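Amino acid adenylation domain-containing protein (Bacillus stratosphericus LAMA 585, PDB 6ULY) probably selects and activates a branched-chain keto acid as its acyl adenylate, serving as the first adenylation domain of a depsipeptide-producing nonribosomal peptide synthetase. Local coordinates at residues Thr43-Tyr46 against Ala47-Gln50; Phe75-Asn78 against His79-Val82; Tyr422-Asp425 against Glu426-Gln429; Val189-Ser192 against His193-Leu197. All coordinates share one frame; numbering follows the deposited sequence.

All four contacts are turns in which the chain enters a helix, and each is capped at the helix N terminus by a serine or asparagine side chain. From the N terminus, interaction 1 turns strand 41-45, an edge of the nine-stranded mixed sheet, into helix 46-62. Interaction 2 leads strand 70-74 of the seven-stranded sheet into helix 78-91, and the two contacts touch where Leu49 CD1 packs on Val82 CG1. Interaction 4 carries strand 188-192 into helix 193-207. Interaction 3 follows edge strand 420-421 and touches interaction 4 through Tyr422 and Glu190. The four lie in series, so none nests within or crosses another.

Interaction 1: Thr43-Tyr46 against Ala47-Gln50; sequences TQSY and AQLQ. With SO4 (sulfate ion), chain F.
Gln48 reaches back over the start of its helix to Ser45: its CB and CG lie along Ser45 OG, and the two ends of its amide reach different partners. CB lies 3.4 Å from both Ser45 OG and Ser45 O. CG, placed anti to the carbonyl carbon (chi1 -71°), comes closer still, 3.1 Å from Ser45 OG. From there the extended chain delivers the amide to the backbone of the preceding strand: OE1 accepts from Ser45 N at 3.1 Å in a nearly straight bond (169°), the donor tilted from the carbonyl plane. NE2, at the other corner of the amide, donates to O1 of a sulfate ion at 2.8 Å. The return bond runs from Gln48 N to Ser45 OG, 2.8 Å long, and completes a capping box at the N terminus of helix 46-62, just where strand 41-45 ends. Ser45 O then receives Leu49 N at 2.7 Å, and Tyr46 O receives Gln50 N, as the helical pattern sets in. On the inner side Gln44 lies against Leu49, with its NE2 3.7 Å from Leu49 CD1; the buried amide of Gln44 is satisfied by Tyr34, Asp52 and Thr83. Leu49 CD2 sits at the edge of the Tyr46 ring, near its plane, while the Tyr46 hydroxyl bonds to Cys239 O and Gln241. Helices 18-26 and 78-91 pack around these inward residues.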
ATOM      1  N   THR A  43     -33.233 -15.153 -22.243  1.00 52.55           N
ATOM      2  CA  THR A  43     -33.315 -13.856 -22.900  1.00 49.38           C
ATOM      3  C   THR A  43     -34.001 -12.844 -21.992  1.00 49.82           C
ATOM      4  O   THR A  43     -34.832 -13.193 -21.148  1.00 44.50           O
ATOM      5  CB  THR A  43     -34.080 -13.942 -24.223  1.00 54.31           C
ATOM      6  OG1 THR A  43     -35.418 -14.393 -23.976  1.00 49.72           O
ATOM      7  CG2 THR A  43     -33.379 -14.882 -25.188  1.00 47.83           C
ATOM      8  N   GLN A  44     -33.637 -11.575 -22.183  1.00 54.35           N
ATOM      9  CA  GLN A  44     -34.215 -10.472 -21.418  1.00 51.62           C
ATOM     10  C   GLN A  44     -34.070  -9.225 -22.281  1.00 51.75           C
ATOM     11  O   GLN A  44     -33.010  -8.592 -22.281  1.00 49.37           O
ATOM     12  CB  GLN A  44     -33.524 -10.301 -20.073  1.00 45.99           C
ATOM     13  CG  GLN A  44     -34.132  -9.223 -19.178  1.00 45.78           C
ATOM     14  CD  GLN A  44     -33.198  -8.817 -18.043  1.00 49.85           C
ATOM     15  OE1 GLN A  44     -31.987  -8.734 -18.228  1.00 46.58           O
ATOM     16  NE2 GLN A  44     -33.761  -8.570 -16.863  1.00 44.10           N
ATOM     17  N   SER A  45     -35.125  -8.891 -23.019  1.00 44.26           N
ATOM     18  CA  SER A  45     -35.093  -7.699 -23.848  1.00 47.81           C
ATOM     19  C   SER A  45     -34.825  -6.467 -22.989  1.00 41.17           C
ATOM     20  O   SER A  45     -35.033  -6.465 -21.771  1.00 40.19           O
ATOM     21  CB  SER A  45     -36.413  -7.528 -24.597  1.00 45.01           C
ATOM     22  OG  SER A  45     -37.462  -7.218 -23.696  1.00 46.41           O
ATOM     23  N   TYR A  46     -34.364  -5.398 -23.641  1.00 39.37           N
ATOM     24  CA  TYR A  46     -34.194  -4.140 -22.923  1.00 40.85           C
ATOM     25  C   TYR A  46     -35.516  -3.660 -22.341  1.00 41.91           C
ATOM     26  O   TYR A  46     -35.533  -3.020 -21.281  1.00 46.84           O
ATOM     27  CB  TYR A  46     -33.585  -3.086 -23.847  1.00 40.41           C
ATOM     28  CG  TYR A  46     -32.132  -3.357 -24.183  1.00 43.45           C
ATOM     29  CD1 TYR A  46     -31.210  -3.670 -23.184  1.00 43.54           C
ATOM     30  CD2 TYR A  46     -31.684  -3.313 -25.495  1.00 39.15           C
ATOM     31  CE1 TYR A  46     -29.884  -3.923 -23.486  1.00 40.23           C
ATOM     32  CE2 TYR A  46     -30.365  -3.568 -25.808  1.00 45.57           C
ATOM     33  CZ  TYR A  46     -29.467  -3.870 -24.797  1.00 44.80           C
ATOM     34  OH  TYR A  46     -28.149  -4.124 -25.097  1.00 42.03           O
ATOM     35  N   ALA A  47     -36.633  -3.976 -23.005  1.00 47.26           N
ATOM     36  CA  ALA A  47     -37.945  -3.678 -22.442  1.00 44.75           C
ATOM     37  C   ALA A  47     -38.218  -4.535 -21.212  1.00 38.30           C
ATOM     38  O   ALA A  47     -38.727  -4.038 -20.202  1.00 45.55           O
ATOM     39  CB  ALA A  47     -39.032  -3.897 -23.499  1.00 47.47           C
ATOM     40  N   GLN A  48     -37.888  -5.826 -21.279  1.00 41.84           N
ATOM     41  CA  GLN A  48     -38.036  -6.685 -20.108  1.00 45.69           C
ATOM     42  C   GLN A  48     -37.111  -6.240 -18.982  1.00 41.57           C
ATOM     43  O   GLN A  48     -37.508  -6.224 -17.809  1.00 42.93           O
ATOM     44  CB  GLN A  48     -37.759  -8.141 -20.488  1.00 50.70           C
ATOM     45  CG  GLN A  48     -38.842  -8.788 -21.350  1.00 52.80           C
ATOM     46  CD  GLN A  48     -38.535 -10.235 -21.674  1.00 57.79           C
ATOM     47  OE1 GLN A  48     -37.766 -10.530 -22.590  1.00 54.53           O
ATOM     48  NE2 GLN A  48     -39.129 -11.148 -20.917  1.00 67.87           N
ATOM     49  N   LEU A  49     -35.873  -5.865 -19.317  1.00 47.06           N
ATOM     50  CA  LEU A  49     -34.948  -5.390 -18.292  1.00 42.69           C
ATOM     51  C   LEU A  49     -35.534  -4.208 -17.531  1.00 44.30           C
ATOM     52  O   LEU A  49     -35.460  -4.156 -16.297  1.00 45.53           O
ATOM     53  CB  LEU A  49     -33.611  -5.018 -18.933  1.00 40.61           C
ATOM     54  CG  LEU A  49     -32.561  -4.360 -18.033  1.00 47.79           C
ATOM     55  CD1 LEU A  49     -32.215  -5.238 -16.833  1.00 45.15           C
ATOM     56  CD2 LEU A  49     -31.313  -4.039 -18.840  1.00 45.29           C
ATOM     57  N   GLN A  50     -36.145  -3.260 -18.243  1.00 45.39           N
ATOM     58  CA  GLN A  50     -36.716  -2.095 -17.575  1.00 45.04           C
ATOM     59  C   GLN A  50     -37.793  -2.511 -16.581  1.00 43.47           C
ATOM     60  O   GLN A  50     -37.805  -2.054 -15.432  1.00 42.80           O
ATOM     61  CB  GLN A  50     -37.278  -1.124 -18.614  1.00 50.30           C
ATOM     62  CG  GLN A  50     -37.664   0.235 -18.046  1.00 54.07           C
ATOM     63  CD  GLN A  50     -38.187   1.179 -19.109  1.00 54.20           C
ATOM     64  OE1 GLN A  50     -38.695   0.746 -20.145  1.00 59.93           O
ATOM     65  NE2 GLN A  50     -38.054   2.476 -18.863  1.00 56.65           N
TER
HETATM   66  S   SO4 F 704     -42.511 -11.317 -18.612  1.00 86.97           S
HETATM   67  O1  SO4 F 704     -41.439 -10.802 -19.413  1.00 79.68           O
HETATM   68  O2  SO4 F 704     -42.147 -11.256 -17.225  1.00 69.28           O
HETATM   69  O3  SO4 F 704     -43.691 -10.531 -18.831  1.00 83.10           O
HETATM   70  O4  SO4 F 704     -42.771 -12.677 -18.979  1.00 93.41           O

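Interaction 2: Phe75-Asn78 against His79-Val82; sequences FSSN and HAMV. With SO4 (sulfate ion), chain D.
Ser77 OG is gripped from two sides: it accepts from Ala80 N at 3.0 Å in an almost straight bond (176°), and it donates to O1 of a sulfate ion. The hydroxyl is carried there by a chi1 of 159°, which sets OG opposite the backbone N. Two backbone amides of the first turn hold the same anion, Asn78 N giving to O2 at 3.0 Å and His79 N to O3 at 2.8 Å, and Arg245 NE adds a further bond. Next to this polar end, Phe75 lies flat against the helix. Met81 CA stands 3.8 Å from the ring centroid, 9° off the normal, in a CH-pi contact over one face, and Ala80 CB approaches Phe75 CE1 at 3.8 Å. The extended Met81 chain brings SD obliquely alongside, 5.2 Å from the Phe75 centroid, a Met-aromatic contact; the chi3 bend turns only the methyl, toward Asn78. Met81 N to Ser77 O and Val82 N to Asn78 O start the helical bonding, and Asp129 takes the Ser76 and Ser77 N-H groups. The sulfate, probably from the crystallisation liquor, sits where a helix dipole should favour anions, at the serine N-cap between strand 70-74 and helix 78-91.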
ATOM      1  N   PHE A  75     -22.894 -11.005  -6.464  1.00 47.72           N
ATOM      2  CA  PHE A  75     -23.657 -11.784  -7.425  1.00 47.79           C
ATOM      3  C   PHE A  75     -22.795 -12.852  -8.077  1.00 53.46           C
ATOM      4  O   PHE A  75     -21.599 -12.649  -8.310  1.00 45.65           O
ATOM      5  CB  PHE A  75     -24.256 -10.888  -8.517  1.00 41.31           C
ATOM      6  CG  PHE A  75     -25.392 -10.041  -8.038  1.00 44.91           C
ATOM      7  CD1 PHE A  75     -26.647 -10.591  -7.843  1.00 45.20           C
ATOM      8  CD2 PHE A  75     -25.204  -8.698  -7.773  1.00 44.55           C
ATOM      9  CE1 PHE A  75     -27.696  -9.815  -7.395  1.00 47.17           C
ATOM     10  CE2 PHE A  75     -26.249  -7.914  -7.323  1.00 47.92           C
ATOM     11  CZ  PHE A  75     -27.496  -8.471  -7.135  1.00 45.35           C
ATOM     12  N   SER A  76     -23.424 -13.996  -8.351  1.00 49.95           N
ATOM     13  CA  SER A  76     -22.903 -14.987  -9.277  1.00 53.15           C
ATOM     14  C   SER A  76     -23.677 -15.025 -10.586  1.00 46.83           C
ATOM     15  O   SER A  76     -23.150 -15.528 -11.583  1.00 50.72           O
ATOM     16  CB  SER A  76     -22.937 -16.384  -8.640  1.00 54.77           C
ATOM     17  OG  SER A  76     -24.263 -16.753  -8.299  1.00 56.39           O
ATOM     18  N   SER A  77     -24.896 -14.494 -10.611  1.00 46.90           N
ATOM     19  CA  SER A  77     -25.747 -14.523 -11.793  1.00 50.05           C
ATOM     20  C   SER A  77     -25.672 -13.185 -12.517  1.00 42.62           C
ATOM     21  O   SER A  77     -25.951 -12.139 -11.922  1.00 40.92           O
ATOM     22  CB  SER A  77     -27.194 -14.832 -11.412  1.00 43.94           C
ATOM     23  OG  SER A  77     -28.074 -14.393 -12.432  1.00 41.76           O
ATOM     24  N   ASN A  78     -25.318 -13.229 -13.804  1.00 41.05           N
ATOM     25  CA  ASN A  78     -25.363 -12.026 -14.628  1.00 45.23           C
ATOM     26  C   ASN A  78     -26.774 -11.458 -14.697  1.00 48.47           C
ATOM     27  O   ASN A  78     -26.966 -10.241 -14.602  1.00 44.92           O
ATOM     28  CB  ASN A  78     -24.847 -12.334 -16.034  1.00 45.33           C
ATOM     29  CG  ASN A  78     -23.352 -12.564 -16.068  1.00 51.03           C
ATOM     30  OD1 ASN A  78     -22.597 -11.922 -15.334  1.00 59.18           O
ATOM     31  ND2 ASN A  78     -22.914 -13.483 -16.920  1.00 51.78           N
ATOM     32  N   HIS A  79     -27.775 -12.327 -14.867  1.00 45.31           N
ATOM     33  CA  HIS A  79     -29.155 -11.865 -14.968  1.00 46.12           C
ATOM     34  C   HIS A  79     -29.556 -11.061 -13.737  1.00 44.68           C
ATOM     35  O   HIS A  79     -30.093  -9.952 -13.848  1.00 38.71           O
ATOM     36  CB  HIS A  79     -30.090 -13.061 -15.160  1.00 50.50           C
ATOM     37  CG  HIS A  79     -31.542 -12.705 -15.122  1.00 53.50           C
ATOM     38  ND1 HIS A  79     -32.251 -12.347 -16.250  1.00 62.35           N
ATOM     39  CD2 HIS A  79     -32.423 -12.652 -14.094  1.00 57.94           C
ATOM     40  CE1 HIS A  79     -33.504 -12.093 -15.918  1.00 60.60           C
ATOM     41  NE2 HIS A  79     -33.634 -12.269 -14.616  1.00 67.10           N
ATOM     42  N   ALA A  80     -29.306 -11.612 -12.548  1.00 39.84           N
ATOM     43  CA  ALA A  80     -29.685 -10.910 -11.329  1.00 40.42           C
ATOM     44  C   ALA A  80     -28.882  -9.624 -11.148  1.00 45.99           C
ATOM     45  O   ALA A  80     -29.414  -8.622 -10.658  1.00 42.78           O
ATOM     46  CB  ALA A  80     -29.504 -11.832 -10.123  1.00 39.32           C
ATOM     47  N   MET A  81     -27.601  -9.627 -11.537  1.00 44.17           N
ATOM     48  CA  MET A  81     -26.757  -8.456 -11.305  1.00 44.87           C
ATOM     49  C   MET A  81     -27.119  -7.317 -12.249  1.00 45.07           C
ATOM     50  O   MET A  81     -27.257  -6.164 -11.823  1.00 38.55           O
ATOM     51  CB  MET A  81     -25.282  -8.823 -11.462  1.00 50.01           C
ATOM     52  CG  MET A  81     -24.341  -7.619 -11.406  1.00 51.91           C
ATOM     53  SD  MET A  81     -22.668  -8.055 -10.888  1.00 50.33           S
ATOM     54  CE  MET A  81     -22.309  -9.438 -11.966  1.00 73.30           C
ATOM     55  N   VAL A  82     -27.246  -7.618 -13.545  1.00 39.23           N
ATOM     56  CA  VAL A  82     -27.698  -6.620 -14.513  1.00 42.99           C
ATOM     57  C   VAL A  82     -29.018  -6.009 -14.063  1.00 42.77           C
ATOM     58  O   VAL A  82     -29.209  -4.789 -14.100  1.00 44.03           O
ATOM     59  CB  VAL A  82     -27.825  -7.252 -15.911  1.00 44.53           C
ATOM     60  CG1 VAL A  82     -28.587  -6.329 -16.847  1.00 45.29           C
ATOM     61  CG2 VAL A  82     -26.456  -7.576 -16.482  1.00 41.07           C
TER
HETATM   62  S   SO4 D 702     -27.037 -16.016 -15.386  1.00 65.43           S
HETATM   63  O1  SO4 D 702     -27.584 -16.221 -14.068  1.00 50.45           O
HETATM   64  O2  SO4 D 702     -25.611 -15.823 -15.325  1.00 66.76           O
HETATM   65  O3  SO4 D 702     -27.641 -14.851 -15.967  1.00 71.46           O
HETATM   66  O4  SO4 D 702     -27.310 -17.138 -16.222  1.00 64.23           O

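Interaction 3: Tyr422-Asp425 against Glu426-Gln429; sequences YRND and EANQ. With SO4 (sulfate ion), chain U.
Asn424 caps Ala427 N from an unusual angle: the amide N-H points at OD1 over a short 2.7 Å but stands 54° out of the carbonyl plane, above it and not on a lone pair. This goes with the alanine CB lying against the flat amide, 3.3 Å from both CG and OD1 and 3.4 Å from ND2 of Asn424. With CG anti to the backbone N (chi1 -168°), the amide turns along the start of the helix, and its ND2 end is left to bond Glu426 of the second subunit. The backbone continues with Asn428 N to Asn424 O at 3.1 Å and Gln429 N to Asp425 O at 3.0 Å. Asn428 folds back beside the turn, where its OD1 accepts from Tyr421 N and so ties the helix to the preceding strand. Glu426 and Gln429 point their polar ends to His116 of the second subunit; Gln429 NE2 also makes a weak bond to O3 of a sulfate ion, which is held by His115 and His116 of that subunit. The arrangement is an asparagine N-cap on the short helix 425-431, placed at the interface between two copies of the protein.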
ATOM      1  N   TYR A 422     -13.773   7.036  -2.497  1.00 39.81           N
ATOM      2  CA  TYR A 422     -14.750   7.371  -1.470  1.00 40.49           C
ATOM      3  C   TYR A 422     -14.077   7.470  -0.106  1.00 38.31           C
ATOM      4  O   TYR A 422     -13.331   6.574   0.302  1.00 33.98           O
ATOM      5  CB  TYR A 422     -15.861   6.316  -1.452  1.00 41.10           C
ATOM      6  CG  TYR A 422     -17.034   6.628  -0.548  1.00 40.86           C
ATOM      7  CD1 TYR A 422     -17.774   7.796  -0.703  1.00 38.74           C
ATOM      8  CD2 TYR A 422     -17.418   5.739   0.447  1.00 38.06           C
ATOM      9  CE1 TYR A 422     -18.849   8.075   0.124  1.00 40.41           C
ATOM     10  CE2 TYR A 422     -18.492   6.009   1.273  1.00 40.27           C
ATOM     11  CZ  TYR A 422     -19.203   7.173   1.108  1.00 40.55           C
ATOM     12  OH  TYR A 422     -20.268   7.426   1.941  1.00 44.42           O
ATOM     13  N   ARG A 423     -14.334   8.579   0.590  1.00 37.83           N
ATOM     14  CA  ARG A 423     -13.886   8.759   1.970  1.00 39.42           C
ATOM     15  C   ARG A 423     -12.368   8.642   2.091  1.00 39.72           C
ATOM     16  O   ARG A 423     -11.843   8.050   3.038  1.00 40.22           O
ATOM     17  CB  ARG A 423     -14.588   7.763   2.895  1.00 46.62           C
ATOM     18  CG  ARG A 423     -16.102   7.986   3.005  1.00 45.25           C
ATOM     19  CD  ARG A 423     -16.522   8.212   4.446  1.00 49.84           C
ATOM     20  NE  ARG A 423     -16.822   6.958   5.129  1.00 52.35           N
ATOM     21  CZ  ARG A 423     -16.739   6.775   6.444  1.00 54.31           C
ATOM     22  NH1 ARG A 423     -16.338   7.760   7.238  1.00 45.97           N
ATOM     23  NH2 ARG A 423     -17.045   5.595   6.963  1.00 60.00           N
ATOM     24  N   ASN A 424     -11.646   9.224   1.131  1.00 37.77           N
ATOM     25  CA  ASN A 424     -10.186   9.181   1.192  1.00 43.58           C
ATOM     26  C   ASN A 424      -9.622  10.399   0.454  1.00 36.71           C
ATOM     27  O   ASN A 424      -9.099  10.307  -0.657  1.00 39.59           O
ATOM     28  CB  ASN A 424      -9.637   7.880   0.611  1.00 42.92           C
ATOM     29  CG  ASN A 424      -8.177   7.684   0.934  1.00 41.09           C
ATOM     30  OD1 ASN A 424      -7.457   8.649   1.182  1.00 41.04           O
ATOM     31  ND2 ASN A 424      -7.729   6.435   0.942  1.00 35.72           N
ATOM     32  N   ASP A 425      -9.723  11.563   1.102  1.00 41.59           N
ATOM     33  CA  ASP A 425      -9.152  12.780   0.535  1.00 35.46           C
ATOM     34  C   ASP A 425      -7.675  12.600   0.215  1.00 38.67           C
ATOM     35  O   ASP A 425      -7.189  13.085  -0.812  1.00 43.49           O
ATOM     36  CB  ASP A 425      -9.323  13.949   1.505  1.00 46.96           C
ATOM     37  CG  ASP A 425     -10.771  14.312   1.736  1.00 50.46           C
ATOM     38  OD1 ASP A 425     -11.651  13.682   1.114  1.00 50.10           O
ATOM     39  OD2 ASP A 425     -11.022  15.235   2.541  1.00 59.46           O
ATOM     40  N   GLU A 426      -6.943  11.917   1.095  1.00 37.82           N
ATOM     41  CA  GLU A 426      -5.501  11.795   0.919  1.00 41.45           C
ATOM     42  C   GLU A 426      -5.170  11.045  -0.365  1.00 44.09           C
ATOM     43  O   GLU A 426      -4.302  11.467  -1.137  1.00 43.13           O
ATOM     44  CB  GLU A 426      -4.889  11.099   2.134  1.00 42.32           C
ATOM     45  CG  GLU A 426      -3.397  10.882   2.027  1.00 39.94           C
ATOM     46  CD  GLU A 426      -2.765  10.500   3.350  1.00 48.48           C
ATOM     47  OE1 GLU A 426      -3.509  10.161   4.295  1.00 46.37           O
ATOM     48  OE2 GLU A 426      -1.520  10.544   3.444  1.00 53.46           O
ATOM     49  N   ALA A 427      -5.861   9.929  -0.614  1.00 42.27           N
ATOM     50  CA  ALA A 427      -5.630   9.178  -1.845  1.00 43.30           C
ATOM     51  C   ALA A 427      -6.033   9.989  -3.071  1.00 36.40           C
ATOM     52  O   ALA A 427      -5.396   9.891  -4.125  1.00 40.79           O
ATOM     53  CB  ALA A 427      -6.394   7.856  -1.805  1.00 40.87           C
ATOM     54  N   ASN A 428      -7.087  10.792  -2.957  1.00 34.90           N
ATOM     55  CA  ASN A 428      -7.509  11.598  -4.096  1.00 35.64           C
ATOM     56  C   ASN A 428      -6.466  12.643  -4.456  1.00 46.13           C
ATOM     57  O   ASN A 428      -6.312  12.988  -5.632  1.00 47.11           O
ATOM     58  CB  ASN A 428      -8.853  12.254  -3.792  1.00 37.99           C
ATOM     59  CG  ASN A 428     -10.005  11.263  -3.872  1.00 41.01           C
ATOM     60  OD1 ASN A 428      -9.988  10.358  -4.703  1.00 39.72           O
ATOM     61  ND2 ASN A 428     -10.997  11.419  -3.005  1.00 35.58           N
ATOM     62  N   GLN A 429      -5.740  13.151  -3.463  1.00 42.75           N
ATOM     63  CA  GLN A 429      -4.681  14.109  -3.744  1.00 48.61           C
ATOM     64  C   GLN A 429      -3.543  13.461  -4.527  1.00 47.61           C
ATOM     65  O   GLN A 429      -2.993  14.070  -5.453  1.00 52.16           O
ATOM     66  CB  GLN A 429      -4.176  14.692  -2.432  1.00 47.37           C
ATOM     67  CG  GLN A 429      -3.279  15.872  -2.600  1.00 67.37           C
ATOM     68  CD  GLN A 429      -2.753  16.365  -1.279  1.00 55.18           C
ATOM     69  OE1 GLN A 429      -3.337  17.255  -0.664  1.00 55.88           O
ATOM     70  NE2 GLN A 429      -1.654  15.775  -0.822  1.00 46.93           N
TER
HETATM   71  S   SO4 U 705       0.957  14.348  -4.030  1.00 77.13           S
HETATM   72  O1  SO4 U 705       0.302  15.510  -4.606  1.00 72.73           O
HETATM   73  O2  SO4 U 705       2.256  14.732  -3.520  1.00 76.80           O
HETATM   74  O3  SO4 U 705       0.153  13.823  -2.962  1.00 62.60           O
HETATM   75  O4  SO4 U 705       1.133  13.319  -5.025  1.00 77.69           O

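Interaction 4: Val189-Ser192 against His193-Leu197; sequences VEHS and HRSVL
Hydrogen bonds between side chains and backbone dominate where Ser192 meets Ser195, and they run both ways. Ser195 N gives to Ser192 OG at 3.2 Å (168°), while Ser192 N gives to Ser195 OG at 3.1 Å. Both hydroxyls stand between their own backbone N and carbonyl carbon, chi1 72° for Ser192 and 53° for Ser195, which turns each one back to the other's N-H. A further polar bond joins side chain to side chain: Ser195 OG lies at the edge of the His191 ring, in its plane, 3.1 Å from ND1. One hydroxyl thus serves the imidazole and the backbone together, and helps fix the rotation of the ring; the opposite nitrogen, NE2, is bonded to Ser334 O. Of the helical backbone bonds, Val196 N reaches Ser192 O at 3.2 Å and Leu197 N reaches His193 O at 2.9 Å. Apolar packing comes from Val196. Its CG2 rests 3.8 Å from His191 CB, the two side chains crossing at about a right angle, and Val196 also packs on Phe175 and on helix 224-237. The His191 side chain is about 9 Å from the bound keto acyl adenylate, so this junction lies near the pocket. The segments 189-192 and 193-197 run nearly at right angles, and the paired serines at their junction form a capping box.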
ATOM      1  N   VAL A 189     -13.851   3.541  -6.019  1.00 41.28           N
ATOM      2  CA  VAL A 189     -13.968   4.495  -7.115  1.00 39.70           C
ATOM      3  C   VAL A 189     -15.428   4.906  -7.250  1.00 41.70           C
ATOM      4  O   VAL A 189     -16.301   4.069  -7.500  1.00 38.81           O
ATOM      5  CB  VAL A 189     -13.425   3.894  -8.418  1.00 40.35           C
ATOM      6  CG1 VAL A 189     -13.621   4.848  -9.594  1.00 41.77           C
ATOM      7  CG2 VAL A 189     -11.941   3.539  -8.252  1.00 34.59           C
ATOM      8  N   GLU A 190     -15.699   6.198  -7.077  1.00 40.13           N
ATOM      9  CA  GLU A 190     -17.051   6.737  -7.160  1.00 38.55           C
ATOM     10  C   GLU A 190     -17.217   7.468  -8.487  1.00 39.89           C
ATOM     11  O   GLU A 190     -16.483   8.418  -8.773  1.00 42.80           O
ATOM     12  CB  GLU A 190     -17.337   7.673  -5.984  1.00 41.28           C
ATOM     13  CG  GLU A 190     -18.728   8.295  -6.016  1.00 40.85           C
ATOM     14  CD  GLU A 190     -19.061   9.073  -4.755  1.00 45.12           C
ATOM     15  OE1 GLU A 190     -20.261   9.176  -4.431  1.00 45.22           O
ATOM     16  OE2 GLU A 190     -18.129   9.578  -4.090  1.00 49.00           O
ATOM     17  N   HIS A 191     -18.183   7.027  -9.290  1.00 41.50           N
ATOM     18  CA  HIS A 191     -18.417   7.583 -10.612  1.00 40.31           C
ATOM     19  C   HIS A 191     -19.778   8.254 -10.676  1.00 40.79           C
ATOM     20  O   HIS A 191     -20.674   7.976  -9.876  1.00 47.63           O
ATOM     21  CB  HIS A 191     -18.331   6.502 -11.695  1.00 41.03           C
ATOM     22  CG  HIS A 191     -16.947   6.287 -12.221  1.00 41.41           C
ATOM     23  ND1 HIS A 191     -16.299   7.215 -13.005  1.00 40.58           N
ATOM     24  CD2 HIS A 191     -16.093   5.247 -12.082  1.00 40.31           C
ATOM     25  CE1 HIS A 191     -15.098   6.761 -13.319  1.00 39.18           C
ATOM     26  NE2 HIS A 191     -14.950   5.567 -12.773  1.00 41.13           N
ATOM     27  N   SER A 192     -19.920   9.140 -11.650  1.00 37.90           N
ATOM     28  CA  SER A 192     -21.174   9.817 -11.926  1.00 42.87           C
ATOM     29  C   SER A 192     -21.705   9.370 -13.281  1.00 36.15           C
ATOM     30  O   SER A 192     -21.000   8.744 -14.078  1.00 36.45           O
ATOM     31  CB  SER A 192     -20.978  11.336 -11.903  1.00 38.56           C
ATOM     32  OG  SER A 192     -20.246  11.748 -13.046  1.00 39.01           O
ATOM     33  N   HIS A 193     -22.971   9.700 -13.543  1.00 39.86           N
ATOM     34  CA  HIS A 193     -23.525   9.455 -14.871  1.00 41.33           C
ATOM     35  C   HIS A 193     -22.683  10.139 -15.941  1.00 43.40           C
ATOM     36  O   HIS A 193     -22.454   9.577 -17.021  1.00 44.48           O
ATOM     37  CB  HIS A 193     -24.971   9.951 -14.953  1.00 39.64           C
ATOM     38  CG  HIS A 193     -25.889   9.342 -13.940  1.00 42.96           C
ATOM     39  ND1 HIS A 193     -26.673   8.240 -14.211  1.00 39.60           N
ATOM     40  CD2 HIS A 193     -26.168   9.696 -12.663  1.00 44.77           C
ATOM     41  CE1 HIS A 193     -27.383   7.933 -13.141  1.00 40.27           C
ATOM     42  NE2 HIS A 193     -27.099   8.804 -12.188  1.00 42.05           N
ATOM     43  N   ARG A 194     -22.208  11.355 -15.653  1.00 42.90           N
ATOM     44  CA  ARG A 194     -21.486  12.140 -16.648  1.00 43.57           C
ATOM     45  C   ARG A 194     -20.159  11.487 -17.014  1.00 35.28           C
ATOM     46  O   ARG A 194     -19.820  11.369 -18.196  1.00 43.09           O
ATOM     47  CB  ARG A 194     -21.259  13.560 -16.124  1.00 45.67           C
ATOM     48  CG  ARG A 194     -20.743  14.532 -17.175  1.00 50.29           C
ATOM     49  CD  ARG A 194     -20.374  15.885 -16.583  1.00 52.54           C
ATOM     50  NE  ARG A 194     -21.493  16.539 -15.909  1.00 56.06           N
ATOM     51  CZ  ARG A 194     -22.461  17.209 -16.530  1.00 59.85           C
ATOM     52  NH1 ARG A 194     -22.467  17.315 -17.852  1.00 64.17           N
ATOM     53  NH2 ARG A 194     -23.433  17.772 -15.823  1.00 56.61           N
ATOM     54  N   SER A 195     -19.385  11.065 -16.011  1.00 39.51           N
ATOM     55  CA  SER A 195     -18.074  10.486 -16.300  1.00 40.43           C
ATOM     56  C   SER A 195     -18.209   9.162 -17.039  1.00 39.32           C
ATOM     57  O   SER A 195     -17.463   8.896 -17.989  1.00 40.70           O
ATOM     58  CB  SER A 195     -17.275  10.308 -15.008  1.00 35.88           C
ATOM     59  OG  SER A 195     -17.994   9.575 -14.030  1.00 39.88           O
ATOM     60  N   VAL A 196     -19.159   8.322 -16.630  1.00 40.01           N
ATOM     61  CA  VAL A 196     -19.364   7.051 -17.319  1.00 38.37           C
ATOM     62  C   VAL A 196     -19.836   7.295 -18.747  1.00 35.79           C
ATOM     63  O   VAL A 196     -19.249   6.781 -19.707  1.00 36.05           O
ATOM     64  CB  VAL A 196     -20.353   6.175 -16.530  1.00 38.68           C
ATOM     65  CG1 VAL A 196     -20.703   4.934 -17.313  1.00 44.83           C
ATOM     66  CG2 VAL A 196     -19.753   5.812 -15.169  1.00 39.48           C
ATOM     67  N   LEU A 197     -20.885   8.104 -18.912  1.00 36.48           N
ATOM     68  CA  LEU A 197     -21.423   8.337 -20.248  1.00 38.99           C
ATOM     69  C   LEU A 197     -20.404   8.996 -21.162  1.00 39.30           C
ATOM     70  O   LEU A 197     -20.422   8.767 -22.377  1.00 44.95           O
ATOM     71  CB  LEU A 197     -22.681   9.195 -20.168  1.00 43.63           C
ATOM     72  CG  LEU A 197     -23.945   8.470 -19.707  1.00 39.07           C
ATOM     73  CD1 LEU A 197     -25.071   9.469 -19.502  1.00 44.18           C
ATOM     74  CD2 LEU A 197     -24.345   7.407 -20.709  1.00 41.52           C
TER